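Local coordinates for CigR Protein (PDB 4EW5) that is of unknown function but is probably an inner membrane protein of Salmonella, seen here as its C-terminal domain, at residues D9-E12 against S13-Y17; L23-L27 against G28-Y32; Q33-P36 against P37-K41; P48-P51 against G52-K55. All blocks are in the same frame, centred on the assembly; numbering follows the deposited sequence. Where two conformers were deposited one is given.

From the N terminus, contact 1 caps and opens helix 11-26, on the face that meets the second subunit. Contact 2 ends that same helix and turns the chain into the long loop before strand 56-57; its centre lies about 19 Å from that of contact 1. Contacts 3 and 4 both fall in this loop, each closing a tight turn at a Pro-Pro-Gly-Ile sequence. The four follow in series, none nested in or crossing another. Contacts 2 and 3 adjoin in sequence, whereas contacts 3 and 4 meet in space, Leu35 and Ile39 packing on Ile53. Contact 4 also ties the loop to strands 72-77 and 80-85 of the antiparallel sheet.

Contact 1 of 4, residues D9-E12 against S13-Y17; sequences DHVE and SDISY. With EDO (1,2-ethanediol), chain C.
The imidazole of His10 brings its ND1 to the carboxylate of Asp14, one helical turn on, with the two planes almost perpendicular. ND1 donates to Asp14 OD1 over 3.0 Å; the bond is bent (130° at the hydrogen) and reaches OD1 on its syn side, well out of the carboxylate plane but close to the plane of the ring. The second carboxylate oxygen of Asp14, OD2, is hydrogen-bonded to Tyr69 OH of the second subunit. A His10 chi1 of 35° sets CG between the backbone N and the carbonyl carbon, which turns the ring toward Asp14. Asp9 OD1 lies 3.4 Å above the plane of the His10 ring, over its centre.

His10 occupies the N-cap position of helix 11-26, and its carbonyl O accepts from Asp14 N at 3.1 Å. Val11 O receives Ile15 N in the next bond of the series. Glu12 O is gripped twice, by Ser16 N at 3.0 Å and by Ser16 OG at 2.9 Å, the two donors arriving from opposite faces of the carbonyl plane. Val11 and Ile15 lie side by side, CG1 of Val11 3.9 Å from CD1 of Ile15; Trp74 of the second subunit packs on Val11. A water joins Glu12 OE1 to Ser13 N. Farther along, Tyr17 OH shares a 2.9 Å hydrogen bond with O2 of an ethanediol, probably from the crystallisation liquor.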
loop_
_atom_site.group_PDB
_atom_site.type_symbol
_atom_site.label_atom_id
_atom_site.label_comp_id
_atom_site.label_asym_id
_atom_site.label_seq_id
_atom_site.Cartn_x
_atom_site.Cartn_y
_atom_site.Cartn_z
ATOM N N ASP A 9 0.836 8.163 -10.004
ATOM C CA ASP A 9 0.328 7.135 -10.926
ATOM C C ASP A 9 0.293 5.727 -10.370
ATOM O O ASP A 9 -0.304 4.854 -10.971
ATOM C CB ASP A 9 1.023 7.180 -12.310
ATOM C CG ASP A 9 2.511 7.316 -12.215
ATOM O OD1 ASP A 9 3.043 7.018 -11.131
ATOM O OD2 ASP A 9 3.136 7.756 -13.223
ATOM N N HIS A 10 0.879 5.470 -9.207
ATOM C CA HIS A 10 0.720 4.183 -8.547
ATOM C C HIS A 10 0.818 4.382 -7.097
ATOM O O HIS A 10 1.797 3.975 -6.467
ATOM C CB HIS A 10 1.711 3.106 -9.009
ATOM C CG HIS A 10 3.079 3.620 -9.340
ATOM N ND1 HIS A 10 3.881 4.250 -8.419
ATOM C CD2 HIS A 10 3.798 3.609 -10.554
ATOM C CE1 HIS A 10 5.046 4.634 -9.020
ATOM N NE2 HIS A 10 4.999 4.225 -10.326
ATOM N N VAL A 11 -0.197 5.027 -6.561
ATOM C CA VAL A 11 -0.109 5.459 -5.163
ATOM C C VAL A 11 -0.104 4.233 -4.216
ATOM O O VAL A 11 0.647 4.149 -3.217
ATOM C CB VAL A 11 -1.321 6.366 -4.855
ATOM C CG1 VAL A 11 -1.466 6.539 -3.332
ATOM C CG2 VAL A 11 -1.258 7.704 -5.643
ATOM N N GLU A 12 -0.942 3.258 -4.507
ATOM C CA GLU A 12 -0.991 2.087 -3.638
ATOM C C GLU A 12 0.328 1.294 -3.685
ATOM O O GLU A 12 0.768 0.726 -2.690
ATOM C CB GLU A 12 -2.207 1.231 -3.975
ATOM C CG GLU A 12 -3.524 1.947 -3.799
ATOM C CD GLU A 12 -3.953 2.812 -5.048
ATOM O OE1 GLU A 12 -3.267 2.826 -6.172
ATOM O OE2 GLU A 12 -5.007 3.500 -4.907
ATOM N N SER A 13 0.984 1.254 -4.845
ATOM C CA SER A 13 2.291 0.593 -4.919
ATOM C C SER A 13 3.308 1.369 -4.085
ATOM O O SER A 13 4.112 0.741 -3.424
ATOM C CB SER A 13 2.753 0.438 -6.372
ATOM O OG SER A 13 1.890 -0.433 -7.073
ATOM N N ASP A 14 3.264 2.710 -4.088
ATOM C CA ASP A 14 4.185 3.527 -3.293
ATOM C C ASP A 14 3.969 3.213 -1.783
ATOM O O ASP A 14 4.889 3.043 -1.018
ATOM C CB ASP A 14 4.011 5.005 -3.505
ATOM C CG ASP A 14 4.346 5.452 -4.924
ATOM O OD1 ASP A 14 4.959 4.680 -5.669
ATOM O OD2 ASP A 14 3.851 6.500 -5.324
ATOM N N ILE A 15 2.721 3.253 -1.372
ATOM C CA ILE A 15 2.406 2.950 0.039
ATOM C C ILE A 15 2.902 1.569 0.460
ATOM O O ILE A 15 3.480 1.409 1.543
ATOM C CB ILE A 15 0.917 3.156 0.343
ATOM C CG1 ILE A 15 0.571 4.608 0.153
ATOM C CG2 ILE A 15 0.591 2.720 1.790
ATOM C CD1 ILE A 15 -0.939 4.990 0.164
ATOM N N SER A 16 2.684 0.575 -0.385
ATOM C CA SER A 16 3.052 -0.783 -0.138
ATOM C C SER A 16 4.546 -0.982 -0.042
ATOM O O SER A 16 5.026 -1.638 0.879
ATOM C CB SER A 16 2.529 -1.729 -1.219
ATOM O OG SER A 16 1.153 -1.755 -1.265
ATOM N N TYR A 17 5.275 -0.427 -0.970
ATOM C CA TYR A 17 6.754 -0.433 -0.868
ATOM C C TYR A 17 7.193 0.268 0.435
ATOM O O TYR A 17 8.050 -0.257 1.143
ATOM C CB TYR A 17 7.408 0.318 -2.042
ATOM C CG TYR A 17 8.854 0.465 -1.837
ATOM C CD1 TYR A 17 9.700 -0.622 -2.048
ATOM C CD2 TYR A 17 9.411 1.659 -1.357
ATOM C CE1 TYR A 17 11.051 -0.527 -1.784
ATOM C CE2 TYR A 17 10.804 1.774 -1.124
ATOM C CZ TYR A 17 11.598 0.648 -1.302
ATOM O OH TYR A 17 12.954 0.748 -1.108
HETATM C C1 EDO C . 15.466 3.103 1.783
HETATM O O1 EDO C . 16.920 3.105 2.103
HETATM C C2 EDO C . 15.133 2.840 0.289
HETATM O O2 EDO C . 13.876 3.373 -0.282
HETATM O O HOH W 1 2.932 7.073 -7.772
HETATM O O HOH W 2 -0.600 1.534 -7.464
#

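Contact 2 of 4, residues L23-L27 against G28-Y32; sequences LAVNL and GLTGY
A Schellman motif ends helix 11-26 here, with Gly28 as the residue that leaves the helix at positive phi (77°). Two main-chain bonds run back into the last turn: Leu29 N donates to Ala24 O at 2.8 Å, while Gly28 N reaches Val25 O at 3.1 Å from well above the carbonyl plane.

Around these bonds the apolar groups close up. Leu29 lays its CB 4.3 Å from Ala24 CB, the hydrophobic pairing that commonly accompanies a Schellman cap, and its CG sits 4.1 Å from Leu27 CB. Thr30 turns its methyl inward: CG2 is anti to the carbonyl carbon and meets Val25 CG2 at 3.8 Å, the two side chains crossing at a slant. The same rotamer (chi1 67°) places OG1 elsewhere, in a hydrogen bond with Glu102 OE1. Met62 of helix 60-63 touches both Leu27 and Leu29, and Ala24 packs on Val98 and Phe99.

The carbonyls of Ala24 and Val25 thus keep main-chain donors where the helix stops, although the regular series of helical bonds ends there, and the apolar contacts of Leu29 and Thr30 lie beside them.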
loop_
_atom_site.group_PDB
_atom_site.type_symbol
_atom_site.label_atom_id
_atom_site.label_comp_id
_atom_site.label_asym_id
_atom_site.label_seq_id
_atom_site.Cartn_x
_atom_site.Cartn_y
_atom_site.Cartn_z
ATOM N N LEU A 23 9.491 -2.157 7.369
ATOM C CA LEU A 23 9.593 -3.413 8.070
ATOM C C LEU A 23 10.975 -4.024 7.853
ATOM O O LEU A 23 11.675 -4.452 8.805
ATOM C CB LEU A 23 8.496 -4.358 7.555
ATOM C CG LEU A 23 7.079 -4.079 8.041
ATOM C CD1 LEU A 23 6.013 -4.739 7.156
ATOM C CD2 LEU A 23 6.951 -4.541 9.507
ATOM N N ALA A 24 11.364 -4.215 6.585
ATOM C CA ALA A 24 12.704 -4.822 6.347
ATOM C C ALA A 24 13.837 -4.126 7.095
ATOM O O ALA A 24 14.630 -4.797 7.792
ATOM C CB ALA A 24 13.008 -4.865 4.800
ATOM N N VAL A 25 13.930 -2.788 6.980
ATOM C CA VAL A 25 15.041 -2.059 7.523
ATOM C C VAL A 25 15.029 -2.146 9.056
ATOM O O VAL A 25 16.030 -2.418 9.669
ATOM C CB VAL A 25 15.059 -0.571 7.088
ATOM C CG1 VAL A 25 16.062 0.260 7.940
ATOM C CG2 VAL A 25 15.305 -0.467 5.563
ATOM N N ASN A 26 13.877 -1.902 9.658
ATOM C CA ASN A 26 13.776 -1.931 11.140
ATOM C C ASN A 26 13.874 -3.279 11.787
ATOM O O ASN A 26 14.244 -3.367 12.975
ATOM C CB ASN A 26 12.605 -1.097 11.609
ATOM C CG ASN A 26 12.787 0.388 11.233
ATOM O OD1 ASN A 26 11.978 0.975 10.448
ATOM N ND2 ASN A 26 13.910 0.992 11.717
ATOM N N LEU A 27 13.719 -4.344 10.992
ATOM C CA LEU A 27 13.980 -5.719 11.425
ATOM C C LEU A 27 15.339 -6.269 10.994
ATOM O O LEU A 27 15.659 -7.417 11.250
ATOM C CB LEU A 27 12.843 -6.655 10.945
ATOM C CG LEU A 27 11.460 -6.258 11.482
ATOM C CD1 LEU A 27 10.244 -6.915 10.771
ATOM C CD2 LEU A 27 11.446 -6.567 12.995
ATOM N N GLY A 28 16.171 -5.453 10.348
ATOM C CA GLY A 28 17.507 -5.911 9.959
ATOM C C GLY A 28 17.575 -6.822 8.737
ATOM O O GLY A 28 18.579 -7.490 8.504
ATOM N N LEU A 29 16.558 -6.815 7.916
ATOM C CA LEU A 29 16.482 -7.687 6.746
ATOM C C LEU A 29 16.906 -6.902 5.496
ATOM O O LEU A 29 16.105 -6.620 4.614
ATOM C CB LEU A 29 15.036 -8.187 6.644
ATOM C CG LEU A 29 14.480 -8.868 7.923
ATOM C CD1 LEU A 29 13.012 -9.281 7.808
ATOM C CD2 LEU A 29 15.393 -10.036 8.174
ATOM N N THR A 30 18.134 -6.413 5.456
ATOM C CA THR A 30 18.585 -5.723 4.270
ATOM C C THR A 30 19.888 -6.325 3.791
ATOM O O THR A 30 20.549 -7.015 4.527
ATOM C CB THR A 30 18.701 -4.199 4.516
ATOM O OG1 THR A 30 19.742 -3.887 5.435
ATOM C CG2 THR A 30 17.378 -3.656 5.060
ATOM N N GLY A 31 20.229 -6.044 2.544
ATOM C CA GLY A 31 21.470 -6.447 1.963
ATOM C C GLY A 31 21.372 -7.756 1.252
ATOM O O GLY A 31 22.399 -8.385 1.000
ATOM N N TYR A 32 20.181 -8.152 0.873
ATOM C CA TYR A 32 19.984 -9.433 0.196
ATOM C C TYR A 32 20.434 -9.315 -1.231
ATOM O O TYR A 32 20.381 -8.266 -1.819
ATOM C CB TYR A 32 18.571 -9.869 0.193
ATOM C CG TYR A 32 18.075 -10.373 1.485
ATOM C CD1 TYR A 32 18.017 -9.533 2.597
ATOM C CD2 TYR A 32 17.687 -11.669 1.627
ATOM C CE1 TYR A 32 17.522 -9.995 3.787
ATOM C CE2 TYR A 32 17.232 -12.145 2.824
ATOM C CZ TYR A 32 17.139 -11.272 3.894
ATOM O OH TYR A 32 16.710 -11.738 5.077
#

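Contact 3 of 4, residues Q33-P36 against P37-K41; sequences QSLP and PGIAK
Pro36 O takes two main-chain N-H groups from across the turn. Ala40 N comes at 2.8 Å, almost in line with the carbonyl bond, and Ile39 N at 2.9 Å, bent to 138° at its hydrogen and standing above the carbonyl plane. One acceptor thus satisfies two successive donors. Pro36 and Pro37, being prolines, have no N-H to place, which reduces the number of donors the loop must accommodate.

The Ile39 bond closes a beta turn over Pro37 and Gly38, and the Ala40 bond adds an i+4 to i closure, as in an alpha turn; Gly38 sits at a positive phi (100°). The turn belongs to the long loop between helix 11-26 and strand 56-57. Beyond it, Gly38 O accepts from Asn42 ND2, and Ser34 OG makes a weak hydrogen bond to Asp79 OD2.

The apolar contacts flank the turn. Leu35 presses its CB on Ala40 CA at 3.6 Å, and its CD2 meets Ile39 CG2 at 4.2 Å. With chi1 of -68°, Leu35 CG is anti to its own carbonyl carbon, and branch CD1 ends 3.7 Å from Ala40 O. Pro36 CB approaches Ile39 CG1 at 4.3 Å, while Leu35 and Ile39 both touch Ile53.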
loop_
_atom_site.group_PDB
_atom_site.type_symbol
_atom_site.label_atom_id
_atom_site.label_comp_id
_atom_site.label_asym_id
_atom_site.label_seq_id
_atom_site.Cartn_x
_atom_site.Cartn_y
_atom_site.Cartn_z
ATOM N N GLN A 33 20.957 -10.405 -1.770
ATOM C CA GLN A 33 21.431 -10.394 -3.139
ATOM C C GLN A 33 20.256 -10.432 -4.113
ATOM O O GLN A 33 19.312 -11.217 -3.939
ATOM C CB GLN A 33 22.328 -11.602 -3.381
ATOM C CG GLN A 33 23.038 -11.570 -4.726
ATOM C CD GLN A 33 24.194 -12.542 -4.760
ATOM O OE1 GLN A 33 25.141 -12.412 -3.971
ATOM N NE2 GLN A 33 24.146 -13.510 -5.689
ATOM N N SER A 34 20.381 -9.646 -5.170
ATOM C CA SER A 34 19.402 -9.626 -6.248
ATOM C C SER A 34 19.492 -10.902 -7.025
ATOM O O SER A 34 20.495 -11.587 -6.974
ATOM C CB SER A 34 19.738 -8.477 -7.203
ATOM O OG SER A 34 20.122 -7.320 -6.468
ATOM N N LEU A 35 18.434 -11.161 -7.777
ATOM C CA LEU A 35 18.285 -12.321 -8.619
ATOM C C LEU A 35 19.327 -12.201 -9.695
ATOM O O LEU A 35 19.780 -11.092 -10.010
ATOM C CB LEU A 35 16.880 -12.324 -9.229
ATOM C CG LEU A 35 15.716 -12.566 -8.257
ATOM C CD1 LEU A 35 14.328 -11.909 -8.633
ATOM C CD2 LEU A 35 15.663 -14.091 -8.101
ATOM N N PRO A 36 19.742 -13.331 -10.241
ATOM C CA PRO A 36 20.606 -13.256 -11.398
ATOM C C PRO A 36 20.059 -12.344 -12.514
ATOM O O PRO A 36 18.880 -12.240 -12.730
ATOM C CB PRO A 36 20.707 -14.712 -11.844
ATOM C CG PRO A 36 20.441 -15.499 -10.570
ATOM C CD PRO A 36 19.398 -14.713 -9.866
ATOM N N PRO A 37 20.941 -11.653 -13.220
ATOM C CA PRO A 37 20.500 -10.793 -14.329
ATOM C C PRO A 37 19.875 -11.702 -15.410
ATOM O O PRO A 37 20.341 -12.831 -15.615
ATOM C CB PRO A 37 21.800 -10.147 -14.797
ATOM C CG PRO A 37 22.858 -11.166 -14.454
ATOM C CD PRO A 37 22.381 -11.967 -13.284
ATOM N N GLY A 38 18.776 -11.246 -16.010
ATOM C CA GLY A 38 17.970 -12.080 -16.894
ATOM C C GLY A 38 16.768 -12.586 -16.134
ATOM O O GLY A 38 15.654 -12.677 -16.697
ATOM N N ILE A 39 16.972 -12.895 -14.844
ATOM C CA ILE A 39 15.860 -13.268 -13.970
ATOM C C ILE A 39 15.305 -12.076 -13.195
ATOM O O ILE A 39 14.076 -11.900 -13.037
ATOM C CB ILE A 39 16.244 -14.388 -12.989
ATOM C CG1 ILE A 39 16.920 -15.602 -13.693
ATOM C CG2 ILE A 39 15.016 -14.857 -12.185
ATOM C CD1 ILE A 39 16.226 -16.158 -14.920
ATOM N N ALA A 40 16.236 -11.244 -12.732
ATOM C CA ALA A 40 15.971 -10.082 -11.905
ATOM C C ALA A 40 14.677 -9.325 -12.097
ATOM O O ALA A 40 13.806 -9.287 -11.162
ATOM C CB ALA A 40 17.182 -9.124 -11.941
ATOM N N LYS A 41 14.486 -8.676 -13.219
ATOM C CA LYS A 41 13.279 -7.813 -13.248
ATOM C C LYS A 41 12.078 -8.552 -13.894
ATOM O O LYS A 41 11.089 -7.931 -14.288
ATOM C CB LYS A 41 13.610 -6.486 -13.967
ATOM C CG LYS A 41 14.330 -5.430 -13.090
ATOM C CD LYS A 41 15.774 -5.083 -13.503
ATOM C CE LYS A 41 15.862 -4.430 -14.886
ATOM N NZ LYS A 41 17.221 -3.867 -15.215
#

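Contact 4 of 4, residues P48-P51 against G52-K55; sequences PLPP and GIAK
Leu49 and Ile53 cross at about a right angle, with Leu49 CG 4.2 Å from Ile53 CG2, and they lead the apolar part of this contact. The Leu49 side chain reaches across the bend, CG anti to the backbone N (chi1 -164°), which brings its CD2 branch to 3.9 Å from Lys55 CB and into van der Waals contact with Ile53 O at 3.7 Å. From the same arm, Pro50 CB meets Ile53 CG1 at 4.0 Å. These contacts continue into the sheet: Leu49 and Ile53 both lie on Val77 of strand 72-77, and Leu49 and Lys55 on Ile84 of strand 80-85.

The polar interactions centre on Pro50 O. Ile53 N gives it a weak, long hydrogen bond of 3.4 Å, bent at the hydrogen. A water bridges the bend, donating to Pro50 O at 2.8 Å and to Ile53 O at 2.7 Å. Leu49 also shares backbone hydrogen bonds with Ala89.

At the corner, Gly52 has a positive phi of 77°, following an extended Pro51. Those central backbone angles, with proline and glycine as the favoured central pair, are characteristic of a type II beta turn, which here spans Pro50 to Ile53.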
loop_
_atom_site.group_PDB
_atom_site.type_symbol
_atom_site.label_atom_id
_atom_site.label_comp_id
_atom_site.label_asym_id
_atom_site.label_seq_id
_atom_site.Cartn_x
_atom_site.Cartn_y
_atom_site.Cartn_z
ATOM N N PRO A 48 4.305 -19.224 -12.167
ATOM C CA PRO A 48 5.090 -19.721 -11.034
ATOM C C PRO A 48 6.454 -19.045 -10.993
ATOM O O PRO A 48 6.940 -18.549 -11.987
ATOM C CB PRO A 48 5.305 -21.183 -11.340
ATOM C CG PRO A 48 4.677 -21.440 -12.646
ATOM C CD PRO A 48 3.949 -20.272 -13.144
ATOM N N LEU A 49 7.041 -18.988 -9.815
ATOM C CA LEU A 49 8.397 -18.551 -9.666
ATOM C C LEU A 49 9.275 -19.460 -10.539
ATOM O O LEU A 49 9.022 -20.684 -10.567
ATOM C CB LEU A 49 8.764 -18.738 -8.179
ATOM C CG LEU A 49 9.983 -18.025 -7.688
ATOM C CD1 LEU A 49 9.759 -16.497 -7.745
ATOM C CD2 LEU A 49 10.204 -18.508 -6.253
ATOM N N PRO A 50 10.238 -18.911 -11.282
ATOM C CA PRO A 50 11.024 -19.793 -12.172
ATOM C C PRO A 50 11.732 -20.899 -11.414
ATOM O O PRO A 50 12.063 -20.707 -10.237
ATOM C CB PRO A 50 12.073 -18.880 -12.716
ATOM C CG PRO A 50 11.463 -17.511 -12.695
ATOM C CD PRO A 50 10.600 -17.503 -11.471
ATOM N N PRO A 51 11.989 -22.027 -12.086
ATOM C CA PRO A 51 12.589 -23.161 -11.370
ATOM C C PRO A 51 14.029 -22.822 -10.918
ATOM O O PRO A 51 14.763 -22.121 -11.617
ATOM C CB PRO A 51 12.594 -24.291 -12.427
ATOM C CG PRO A 51 11.537 -23.884 -13.441
ATOM C CD PRO A 51 11.579 -22.379 -13.459
ATOM N N GLY A 52 14.434 -23.383 -9.783
ATOM C CA GLY A 52 15.787 -23.156 -9.312
ATOM C C GLY A 52 15.979 -21.782 -8.677
ATOM O O GLY A 52 17.103 -21.406 -8.374
ATOM N N ILE A 53 14.924 -21.012 -8.462
ATOM C CA ILE A 53 15.049 -19.693 -7.818
ATOM C C ILE A 53 14.539 -19.897 -6.386
ATOM O O ILE A 53 13.409 -20.288 -6.173
ATOM C CB ILE A 53 14.222 -18.602 -8.539
ATOM C CG1 ILE A 53 14.811 -18.300 -9.900
ATOM C CG2 ILE A 53 14.072 -17.271 -7.740
ATOM C CD1 ILE A 53 16.271 -17.846 -9.916
ATOM N N ALA A 54 15.404 -19.630 -5.434
ATOM C CA ALA A 54 15.053 -19.742 -4.021
ATOM C C ALA A 54 13.925 -18.780 -3.580
ATOM O O ALA A 54 13.863 -17.629 -4.008
ATOM C CB ALA A 54 16.322 -19.529 -3.204
ATOM N N LYS A 55 13.035 -19.251 -2.710
ATOM C CA LYS A 55 12.081 -18.372 -2.054
ATOM C C LYS A 55 12.302 -18.529 -0.566
ATOM O O LYS A 55 12.062 -19.584 -0.037
ATOM C CB LYS A 55 10.650 -18.714 -2.374
ATOM C CG LYS A 55 10.281 -20.165 -2.337
ATOM C CD LYS A 55 8.862 -20.367 -2.854
ATOM C CE LYS A 55 8.453 -21.816 -2.810
ATOM N NZ LYS A 55 8.980 -22.506 -4.009
HETATM O O HOH W 3 11.566 -21.642 -7.656
#